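Long-range contact in putative methylthioribose-1-phosphate isomerase (Pyrococcus horikoshii OT3, PDB 6A34), which probably interconverts 5-methylthioribose 1-phosphate and 5-methylthioribulose 1-phosphate, an isomerisation in the methionine salvage pathway: residues T11-T16 / A169-T174. Numbering follows the deposited sequence.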
loop_
_atom_site.group_PDB
_atom_site.type_symbol
_atom_site.label_atom_id
_atom_site.label_comp_id
_atom_site.label_asym_id
_atom_site.label_seq_id
_atom_site.Cartn_x
_atom_site.Cartn_y
_atom_site.Cartn_z
ATOM N N THR A 11 16.343 24.433 -1.215
ATOM C CA THR A 11 16.823 23.095 -1.560
ATOM C C THR A 11 18.316 23.149 -1.880
ATOM O O THR A 11 18.814 24.175 -2.292
ATOM C CB THR A 11 16.087 22.520 -2.775
ATOM O OG1 THR A 11 16.439 21.136 -2.888
ATOM C CG2 THR A 11 16.429 23.254 -4.056
ATOM N N LYS A 12 18.981 22.007 -1.725
ATOM C CA LYS A 12 20.367 21.839 -2.109
ATOM C C LYS A 12 20.458 21.108 -3.453
ATOM O O LYS A 12 21.523 20.956 -3.996
ATOM C CB LYS A 12 21.122 21.045 -1.046
ATOM C CG LYS A 12 21.388 21.786 0.254
ATOM C CD LYS A 12 21.845 20.849 1.375
ATOM C CE LYS A 12 21.686 21.461 2.754
ATOM N NZ LYS A 12 21.064 20.515 3.715
ATOM N N LEU A 13 19.317 20.651 -3.963
ATOM C CA LEU A 13 19.250 19.950 -5.209
ATOM C C LEU A 13 19.436 20.937 -6.354
ATOM O O LEU A 13 18.909 22.054 -6.301
ATOM C CB LEU A 13 17.881 19.269 -5.346
ATOM C CG LEU A 13 17.643 18.041 -4.467
ATOM C CD1 LEU A 13 16.190 17.604 -4.544
ATOM C CD2 LEU A 13 18.554 16.884 -4.845
ATOM N N PRO A 14 20.083 20.501 -7.459
ATOM C CA PRO A 14 20.032 21.235 -8.720
ATOM C C PRO A 14 18.635 21.102 -9.331
ATOM O O PRO A 14 17.836 20.250 -8.893
ATOM C CB PRO A 14 21.002 20.473 -9.632
ATOM C CG PRO A 14 20.855 19.048 -9.137
ATOM C CD PRO A 14 20.701 19.179 -7.631
ATOM N N ARG A 15 18.362 21.932 -10.340
ATOM C CA ARG A 15 17.178 21.804 -11.131
ATOM C C ARG A 15 17.130 20.374 -11.689
ATOM O O ARG A 15 18.153 19.750 -11.934
ATOM C CB ARG A 15 17.121 22.916 -12.182
ATOM C CG ARG A 15 16.453 24.176 -11.661
ATOM C CD ARG A 15 16.887 25.548 -12.116
ATOM N NE ARG A 15 15.994 26.000 -13.147
ATOM C CZ ARG A 15 15.571 27.240 -13.411
ATOM N NH1 ARG A 15 15.104 27.451 -14.619
ATOM N NH2 ARG A 15 15.538 28.224 -12.534
ATOM N N THR A 16 15.906 19.861 -11.791
ATOM C CA THR A 16 15.587 18.543 -12.327
ATOM C C THR A 16 16.065 18.444 -13.776
ATOM O O THR A 16 16.476 17.392 -14.220
ATOM C CB THR A 16 14.072 18.294 -12.238
ATOM O OG1 THR A 16 13.722 18.321 -10.853
ATOM C CG2 THR A 16 13.636 17.004 -12.890
ATOM N N ALA A 169 5.462 14.934 -5.468
ATOM C CA ALA A 169 5.114 16.231 -5.964
ATOM C C ALA A 169 6.171 17.210 -5.460
ATOM O O ALA A 169 5.875 18.366 -5.146
ATOM C CB ALA A 169 3.730 16.616 -5.516
ATOM N N GLY A 170 7.411 16.705 -5.440
ATOM C CA GLY A 170 8.610 17.415 -5.002
ATOM C C GLY A 170 9.386 18.003 -6.176
ATOM O O GLY A 170 8.864 18.133 -7.288
ATOM N N SER A 171 10.652 18.329 -5.912
ATOM C CA SER A 171 11.519 18.977 -6.842
ATOM C C SER A 171 11.687 18.095 -8.075
ATOM O O SER A 171 11.659 18.573 -9.160
ATOM C CB SER A 171 12.819 19.284 -6.193
ATOM O OG SER A 171 13.602 20.137 -6.992
ATOM N N LEU A 172 11.753 16.778 -7.876
ATOM C CA LEU A 172 11.935 15.843 -8.992
ATOM C C LEU A 172 10.731 15.825 -9.951
ATOM O O LEU A 172 10.884 15.416 -11.092
ATOM C CB LEU A 172 12.176 14.450 -8.417
ATOM C CG LEU A 172 13.415 14.315 -7.540
ATOM C CD1 LEU A 172 13.427 12.949 -6.879
ATOM C CD2 LEU A 172 14.682 14.531 -8.355
ATOM N N ALA A 173 9.537 16.223 -9.489
ATOM C CA ALA A 173 8.310 16.196 -10.342
ATOM C C ALA A 173 8.120 17.521 -11.107
ATOM O O ALA A 173 7.134 17.707 -11.828
ATOM C CB ALA A 173 7.093 15.921 -9.478
ATOM N N THR A 174 9.041 18.460 -10.901
ATOM C CA THR A 174 8.998 19.770 -11.490
ATOM C C THR A 174 10.409 20.152 -11.958
ATOM O O THR A 174 11.359 19.366 -11.842
ATOM C CB THR A 174 8.474 20.766 -10.452
ATOM O OG1 THR A 174 9.433 20.875 -9.398
ATOM C CG2 THR A 174 7.147 20.328 -9.876
HETATM O O HOH W 1 15.303 19.079 -8.509
#
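Direct polar contact between 11-16 and 169-174 is concentrated on one hydroxyl, OG1 of Thr-16. A chi1 of -62° sets this oxygen beside its own backbone N, and it meets one carbonyl at the start of the 3-10 segment 171-173 and another just past its end: Thr-16 OG1 lies 2.7 Å from Ser-171 O and 2.8 Å from Thr-174 O. Thr-16 CG2, anti to the backbone N, sits 3.4 Å from Thr-174 O.

A water supplies the second polar link. It donates to Pro-14 O and to Thr-16 OG1 (2.9 Å from the water oxygen), and lies 2.5 Å from Ser-171 OG, which also bonds Leu-177 N. Replacing Thr-16 with a valine would remove the hydroxyl and would probably leave this water and both carbonyls less well held.

Apolar contact is slighter: Leu-13 CD1 approaches Ser-171 CB at 4.1 Å. The two segments together bury 242 Å². Within 11-16, Thr-11 OG1 accepts from Leu-13 N (3.1 Å, 165°), an ST turn.

The contact joins the lead-in to strand 17-20 with the loop between strand 161-165 and helix 180-189. This loop follows an inner, parallel strand of the main sheet, consistent with a Rossmann-like fold, and carries Cys-167, predicted to stabilise the transition state; the contact thus probably packs the N-terminal segment against the active-site border, where the side chains of Leu-172 and predicted substrate-binding Arg-57 lie about 4 Å apart. Leu-13 packs on helix 206-217, from which Glu-214 bonds Ser-171 N and Leu-172 N; Thr-174 touches helix 125-157, and Ser-171 reaches Arg-185 of helix 180-189.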